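Local structure of beta-lactamase OXA-2 (1K38) at residues L59-L62 with A66-D69; Y158-P163 with H168-K173; G197-W202 with A230-I235. The protein hydrolyses the beta-lactam ring of penicillins, oxacillin among them, as a class D serine beta-lactamase that carries a carbamylated lysine. All coordinates share one frame; numbering follows the deposited sequence.

Interaction 1 of 3, residues L59-L62 with A66-D69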
# COMPACT_ATOMS: atom_id res chain seq x y z
N LEU A 59 -1.19 -15.23 -5.09
CA LEU A 59 -1.58 -15.04 -6.48
C LEU A 59 -2.26 -16.33 -6.97
O LEU A 59 -3.30 -16.28 -7.62
CB LEU A 59 -0.36 -14.74 -7.35
CG LEU A 59 0.38 -13.42 -7.09
CD1 LEU A 59 1.66 -13.38 -7.90
CD2 LEU A 59 -0.53 -12.25 -7.46
N PHE A 60 -1.67 -17.48 -6.64
CA PHE A 60 -2.24 -18.77 -7.04
C PHE A 60 -3.67 -18.89 -6.51
O PHE A 60 -4.59 -19.25 -7.25
CB PHE A 60 -1.45 -19.95 -6.45
CG PHE A 60 -0.05 -20.10 -6.98
CD1 PHE A 60 0.55 -19.14 -7.79
CD2 PHE A 60 0.69 -21.23 -6.63
CE1 PHE A 60 1.86 -19.30 -8.24
CE2 PHE A 60 2.00 -21.40 -7.07
CZ PHE A 60 2.59 -20.43 -7.88
N ALA A 61 -3.83 -18.60 -5.22
CA ALA A 61 -5.13 -18.69 -4.55
C ALA A 61 -6.18 -17.75 -5.13
O ALA A 61 -7.34 -18.14 -5.29
CB ALA A 61 -4.95 -18.43 -3.05
N LEU A 62 -5.79 -16.52 -5.43
CA LEU A 62 -6.74 -15.56 -5.99
C LEU A 62 -7.13 -16.00 -7.40
O LEU A 62 -8.30 -15.93 -7.79
CB LEU A 62 -6.11 -14.16 -6.04
CG LEU A 62 -5.96 -13.44 -4.70
CD1 LEU A 62 -4.92 -12.33 -4.84
CD2 LEU A 62 -7.30 -12.87 -4.26
N ALA A 66 -9.61 -19.64 -4.69
CA ALA A 66 -9.56 -20.22 -3.35
C ALA A 66 -9.87 -19.13 -2.34
O ALA A 66 -10.31 -19.40 -1.22
CB ALA A 66 -8.19 -20.83 -3.08
N VAL A 67 -9.61 -17.88 -2.73
CA VAL A 67 -9.90 -16.72 -1.90
C VAL A 67 -10.42 -15.64 -2.85
O VAL A 67 -9.87 -15.43 -3.93
CB VAL A 67 -8.65 -16.22 -1.13
CG1 VAL A 67 -7.50 -15.93 -2.10
CG2 VAL A 67 -9.00 -14.98 -0.32
N ARG A 68 -11.51 -14.99 -2.45
CA ARG A 68 -12.14 -13.96 -3.27
C ARG A 68 -11.45 -12.60 -3.25
O ARG A 68 -11.17 -12.02 -4.29
CB ARG A 68 -13.60 -13.76 -2.83
CG ARG A 68 -14.46 -15.02 -2.89
CD ARG A 68 -15.91 -14.68 -2.53
NE ARG A 68 -16.06 -14.25 -1.14
CZ ARG A 68 -16.11 -15.07 -0.10
NH1 ARG A 68 -16.04 -16.38 -0.28
NH2 ARG A 68 -16.24 -14.58 1.12
N ASP A 69 -11.20 -12.09 -2.05
CA ASP A 69 -10.56 -10.79 -1.90
C ASP A 69 -10.03 -10.60 -0.49
O ASP A 69 -9.97 -11.55 0.29
CB ASP A 69 -11.55 -9.66 -2.23
CG ASP A 69 -12.82 -9.74 -1.41
OD1 ASP A 69 -12.79 -10.32 -0.30
OD2 ASP A 69 -13.85 -9.20 -1.87
O HOH W 1 -10.44 -14.75 -6.51
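A61 and A66 meet through their backbones where the chain leaves helix 56-64: A66 N donates to A61 O at 2.8 Å, with a bent N-H...O angle of 136° but with the donor lying in the carbonyl plane. The same oxygen takes a second, weak bond from V67 N, 3.4 Å from A61 O, so one carbonyl of the last turn receives two successive amides of the outgoing loop. One residue further on, the direct link gives way to water: a single molecule donates to L62 O and to V67 O, the latter at 2.7 Å, and bridges two carbonyls that cannot bond to each other. Through A61 O the loop is thereby folded back on the C-terminal turn of helix 56-64, the helix that follows the predicted nucleophile S51, with the CA atoms of A61 and A66 4.8 Å apart.

V67 CG1 is the central atom of the apolar contact, 3.7 Å from A61 CB and 3.8 Å from L62 CD2. It reaches both because chi1 of 55° sets it between the backbone N and the carbonyl carbon, while CG2 stands anti to N. The L62 side chain comes obliquely across V67, its CD2 also lying 3.6 Å from V67 O. A61 CB and A66 CB meet at 4.0 Å.

Four of the five touching residues are buried, and R68 leads out to solvent. Helix 101-111 covers one flank, F107 meeting both A61 and V67 and E110 meeting A66, whereas L62 packs on H168 and L171 of helix 166-175.

Interaction 2 of 3, residues Y158-P163 with H168-K173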
# COMPACT_ATOMS: atom_id res chain seq x y z
N TYR A 158 6.66 -6.38 -9.14
CA TYR A 158 6.72 -4.92 -9.08
C TYR A 158 6.24 -4.31 -10.40
O TYR A 158 5.46 -3.35 -10.40
CB TYR A 158 8.16 -4.48 -8.79
CG TYR A 158 8.39 -2.99 -8.86
CD1 TYR A 158 7.84 -2.13 -7.92
CD2 TYR A 158 9.19 -2.45 -9.87
CE1 TYR A 158 8.09 -0.76 -7.97
CE2 TYR A 158 9.44 -1.08 -9.93
CZ TYR A 158 8.89 -0.24 -8.98
OH TYR A 158 9.15 1.11 -9.02
N ARG A 159 6.69 -4.88 -11.51
CA ARG A 159 6.35 -4.39 -12.84
C ARG A 159 5.01 -4.89 -13.37
O ARG A 159 4.63 -4.55 -14.49
CB ARG A 159 7.46 -4.78 -13.82
CG ARG A 159 8.82 -4.19 -13.50
CD ARG A 159 8.88 -2.71 -13.84
NE ARG A 159 10.15 -2.11 -13.45
CZ ARG A 159 10.47 -0.84 -13.68
NH1 ARG A 159 9.62 -0.04 -14.30
NH2 ARG A 159 11.65 -0.37 -13.27
N ASN A 160 4.30 -5.69 -12.57
CA ASN A 160 3.00 -6.24 -12.98
C ASN A 160 3.19 -7.18 -14.17
O ASN A 160 2.28 -7.35 -14.98
CB ASN A 160 2.03 -5.12 -13.36
CG ASN A 160 1.81 -4.13 -12.22
OD1 ASN A 160 1.41 -4.52 -11.12
ND2 ASN A 160 2.07 -2.85 -12.49
N GLU A 161 4.37 -7.79 -14.26
CA GLU A 161 4.71 -8.69 -15.36
C GLU A 161 4.40 -10.17 -15.16
O GLU A 161 4.64 -10.98 -16.06
CB GLU A 161 6.20 -8.56 -15.69
CG GLU A 161 6.65 -7.16 -16.01
CD GLU A 161 8.15 -7.09 -16.25
OE1 GLU A 161 8.89 -7.84 -15.59
OE2 GLU A 161 8.57 -6.28 -17.10
N LEU A 162 3.88 -10.54 -13.99
CA LEU A 162 3.56 -11.94 -13.76
C LEU A 162 2.28 -12.29 -14.52
O LEU A 162 1.43 -11.43 -14.77
CB LEU A 162 3.40 -12.21 -12.27
CG LEU A 162 4.67 -12.04 -11.42
CD1 LEU A 162 4.31 -12.20 -9.95
CD2 LEU A 162 5.73 -13.06 -11.83
N PRO A 163 2.13 -13.57 -14.90
CA PRO A 163 0.95 -14.04 -15.64
C PRO A 163 -0.29 -14.24 -14.77
O PRO A 163 -0.87 -15.32 -14.72
CB PRO A 163 1.44 -15.35 -16.24
CG PRO A 163 2.32 -15.89 -15.16
CD PRO A 163 3.11 -14.66 -14.73
N HIS A 168 -4.78 -8.79 -9.01
CA HIS A 168 -4.25 -9.72 -8.01
C HIS A 168 -2.82 -9.35 -7.65
O HIS A 168 -2.43 -9.44 -6.48
CB HIS A 168 -4.30 -11.16 -8.53
CG HIS A 168 -5.68 -11.70 -8.67
ND1 HIS A 168 -6.77 -11.15 -8.03
CD2 HIS A 168 -6.16 -12.76 -9.37
CE1 HIS A 168 -7.85 -11.84 -8.32
NE2 HIS A 168 -7.51 -12.83 -9.13
N GLN A 169 -2.04 -8.93 -8.63
CA GLN A 169 -0.67 -8.52 -8.37
C GLN A 169 -0.67 -7.27 -7.49
O GLN A 169 0.15 -7.15 -6.57
CB GLN A 169 0.08 -8.25 -9.69
CG GLN A 169 0.23 -9.49 -10.56
CD GLN A 169 1.04 -9.23 -11.82
OE1 GLN A 169 2.25 -9.06 -11.76
NE2 GLN A 169 0.36 -9.19 -12.96
N ARG A 170 -1.60 -6.35 -7.74
CA ARG A 170 -1.67 -5.15 -6.92
C ARG A 170 -2.11 -5.48 -5.49
O ARG A 170 -1.58 -4.93 -4.53
CB ARG A 170 -2.63 -4.13 -7.53
CG ARG A 170 -2.14 -3.58 -8.86
CD ARG A 170 -2.87 -2.29 -9.24
NE ARG A 170 -2.44 -1.84 -10.56
CZ ARG A 170 -1.23 -1.36 -10.84
NH1 ARG A 170 -0.31 -1.24 -9.89
NH2 ARG A 170 -0.93 -1.04 -12.09
N LEU A 171 -3.08 -6.38 -5.35
CA LEU A 171 -3.53 -6.77 -4.02
C LEU A 171 -2.38 -7.38 -3.23
O LEU A 171 -2.19 -7.06 -2.05
CB LEU A 171 -4.69 -7.76 -4.10
CG LEU A 171 -5.18 -8.32 -2.76
CD1 LEU A 171 -5.46 -7.18 -1.78
CD2 LEU A 171 -6.44 -9.17 -2.98
N VAL A 172 -1.61 -8.27 -3.86
CA VAL A 172 -0.50 -8.88 -3.15
C VAL A 172 0.54 -7.84 -2.74
O VAL A 172 1.06 -7.88 -1.62
CB VAL A 172 0.17 -10.00 -4.00
CG1 VAL A 172 1.45 -10.48 -3.32
CG2 VAL A 172 -0.79 -11.16 -4.15
N LYS A 173 0.85 -6.89 -3.62
CA LYS A 173 1.83 -5.86 -3.27
C LYS A 173 1.32 -5.00 -2.12
O LYS A 173 2.10 -4.48 -1.32
CB LYS A 173 2.18 -5.00 -4.49
CG LYS A 173 3.11 -5.73 -5.45
CD LYS A 173 3.53 -4.87 -6.65
CE LYS A 173 2.40 -4.71 -7.65
NZ LYS A 173 2.84 -3.97 -8.87
O HOH W 2 4.23 -1.37 -8.93
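N160 and Q169 face each other, CA atoms 6.3 Å apart, where a Schellman motif with positive phi at N160 ends helix 147-158 and turns the chain beside helix 166-175. From that helix Q169 extends its amide into the turn: OE1 accepts L162 N at 3.1 Å, the donor standing 38° out of the carbonyl plane, and NE2 gives a weak bond to N160 O. The K173 chain bends at chi3 (-74°), bringing NZ to 2.7 Å from N160 OD1 and 3.1 Å from Y158 O, in each case above the carbonyl plane rather than on a lone pair. A water accepts from NZ and donates to Y158 O, and L157 O is a further acceptor, so the buried ammonium is gripped by several oxygens.

N160 OD1 lies over one face of the R170 guanidinium, 3.8 Å above the plane and toward its rim, with amide and guanidinium planes 68° apart. E70 of the second subunit forms a salt bridge with R170 NH2 and a hydrogen bond with N160 ND2, so this pair belongs to the dimer interface. Elsewhere L162 reaches L59 of helix 56-64 and F153 of helix 147-158, while K173 packs on W202 of strand 196-205.

Interaction 3 of 3, residues G197-W202 with A230-I235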
# COMPACT_ATOMS: atom_id res chain seq x y z
N GLY A 197 16.26 -18.61 7.67
CA GLY A 197 15.34 -17.49 7.75
C GLY A 197 15.50 -16.53 6.58
O GLY A 197 16.62 -16.32 6.11
N TRP A 198 14.40 -15.96 6.12
CA TRP A 198 14.40 -15.03 4.99
C TRP A 198 13.73 -13.69 5.28
O TRP A 198 12.91 -13.56 6.18
CB TRP A 198 13.56 -15.54 3.82
CG TRP A 198 13.95 -16.75 3.07
CD1 TRP A 198 13.56 -18.03 3.32
CD2 TRP A 198 14.67 -16.78 1.83
NE1 TRP A 198 13.98 -18.87 2.30
CE2 TRP A 198 14.66 -18.12 1.37
CE3 TRP A 198 15.31 -15.80 1.05
CZ2 TRP A 198 15.27 -18.51 0.18
CZ3 TRP A 198 15.91 -16.19 -0.14
CH2 TRP A 198 15.89 -17.53 -0.57
N TRP A 199 14.09 -12.70 4.47
CA TRP A 199 13.40 -11.42 4.45
C TRP A 199 13.65 -10.95 3.03
O TRP A 199 14.80 -10.77 2.62
CB TRP A 199 13.87 -10.38 5.46
CG TRP A 199 12.77 -9.33 5.67
CD1 TRP A 199 11.41 -9.56 5.68
CD2 TRP A 199 12.93 -7.93 5.93
NE1 TRP A 199 10.73 -8.40 5.94
CE2 TRP A 199 11.63 -7.38 6.09
CE3 TRP A 199 14.04 -7.08 6.04
CZ2 TRP A 199 11.42 -6.02 6.37
CZ3 TRP A 199 13.83 -5.73 6.31
CH2 TRP A 199 12.53 -5.21 6.47
N VAL A 200 12.58 -10.85 2.26
CA VAL A 200 12.69 -10.41 0.87
C VAL A 200 11.64 -9.35 0.61
O VAL A 200 10.60 -9.32 1.27
CB VAL A 200 12.49 -11.59 -0.12
CG1 VAL A 200 13.42 -12.74 0.26
CG2 VAL A 200 11.04 -12.05 -0.12
N GLY A 201 11.91 -8.47 -0.35
CA GLY A 201 10.97 -7.41 -0.66
C GLY A 201 11.67 -6.25 -1.32
O GLY A 201 12.67 -6.44 -1.99
N TRP A 202 11.14 -5.05 -1.13
CA TRP A 202 11.75 -3.86 -1.71
C TRP A 202 11.22 -2.61 -1.05
O TRP A 202 10.20 -2.63 -0.36
CB TRP A 202 11.51 -3.80 -3.23
CG TRP A 202 10.07 -3.53 -3.67
CD1 TRP A 202 9.45 -2.31 -3.76
CD2 TRP A 202 9.12 -4.49 -4.14
NE1 TRP A 202 8.18 -2.46 -4.26
CE2 TRP A 202 7.95 -3.78 -4.51
CE3 TRP A 202 9.14 -5.89 -4.30
CZ2 TRP A 202 6.81 -4.43 -5.02
CZ3 TRP A 202 8.00 -6.52 -4.81
CH2 TRP A 202 6.86 -5.79 -5.16
N ALA A 230 17.09 -6.78 11.03
CA ALA A 230 18.19 -5.96 11.52
C ALA A 230 19.30 -5.79 10.49
O ALA A 230 19.78 -4.69 10.25
CB ALA A 230 18.75 -6.55 12.81
N ILE A 231 19.72 -6.90 9.88
CA ILE A 231 20.78 -6.85 8.89
C ILE A 231 20.35 -6.09 7.63
O ILE A 231 21.06 -5.21 7.15
CB ILE A 231 21.25 -8.27 8.51
CG1 ILE A 231 21.83 -8.95 9.76
CG2 ILE A 231 22.29 -8.22 7.40
CD1 ILE A 231 22.08 -10.44 9.60
N VAL A 232 19.18 -6.42 7.10
CA VAL A 232 18.70 -5.74 5.90
C VAL A 232 18.53 -4.25 6.12
O VAL A 232 18.95 -3.44 5.29
CB VAL A 232 17.36 -6.33 5.41
CG1 VAL A 232 16.85 -5.52 4.22
CG2 VAL A 232 17.54 -7.78 5.02
N ARG A 233 17.89 -3.87 7.22
CA ARG A 233 17.68 -2.46 7.50
C ARG A 233 18.99 -1.69 7.64
O ARG A 233 19.11 -0.57 7.16
CB ARG A 233 16.82 -2.27 8.75
CG ARG A 233 15.36 -2.66 8.54
CD ARG A 233 14.56 -2.51 9.83
NE ARG A 233 13.16 -2.89 9.67
CZ ARG A 233 12.21 -2.07 9.25
NH1 ARG A 233 12.50 -0.81 8.94
NH2 ARG A 233 10.96 -2.51 9.12
N ALA A 234 19.98 -2.31 8.28
CA ALA A 234 21.28 -1.66 8.45
C ALA A 234 21.91 -1.41 7.08
O ALA A 234 22.43 -0.33 6.81
CB ALA A 234 22.20 -2.54 9.29
N ILE A 235 21.85 -2.42 6.21
CA ILE A 235 22.40 -2.29 4.87
C ILE A 235 21.62 -1.26 4.05
O ILE A 235 22.22 -0.41 3.39
CB ILE A 235 22.42 -3.67 4.16
CG1 ILE A 235 23.42 -4.58 4.87
CG2 ILE A 235 22.77 -3.51 2.68
CD1 ILE A 235 23.49 -6.00 4.32
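W199 carries the strand's side of this contact, meeting V232 and R233 of helix 226-238. Strand 196-205 enters at G197, paired through its backbone with I216; W198 then turns to the other side of the sheet, where its ring packs on Q150 of helix 147-158. At W199 the side chain is directed at helix 226-238, and chi1 of -160°, which leaves CG roughly anti to the backbone N, carries the six-membered ring to the helix. V232 CB sits at the edge of that ring, in its plane, 3.5 Å from CE3, and V232 CG1 is 3.7 Å from CZ3. R233 approaches obliquely, NE 4.0 Å from W199 CH2, so that W199 CH2 lies over one face of the guanidinium, with ring and guanidinium planes 30° apart. The arginine's charge is met by E229 through NE and by E179 through NH2. Beside W199, on adjacent strand 184-192, is T190, which by similarity binds substrate.

This is the helix-on-sheet layer of the penicillin-binding-protein and serine beta-lactamase fold, in which a C-terminal helix covers one side of the central sheet and the helical region the other. V200 accordingly points away from helix 226-238 toward Q150 and L154. G201 has backbone angles at which a CB would collide with the preceding carbonyl O. W202 again faces helix 147-158, touching L154.

The three contacts follow one another along the chain without interleaving. Interactions 1 and 2 are neighbours, their centres 13 Å apart, and share the packing of helix 56-64 against helix 166-175: they touch through L59, whose CD2 lies 3.5 Å from V172 CG2. Interaction 3 belongs to the central sheet and its C-terminal helix, with its centre about 27 Å from that of interaction 1 and on the opposite side of the chain's centre. Interactions 2 and 3 touch through W202, on the helix 147-158 side of the sheet, K173 CD being 3.7 Å from W202 CZ2. W199 packs on the other side, beside strand 184-192, whose residues K189 to G191 probably bind substrate.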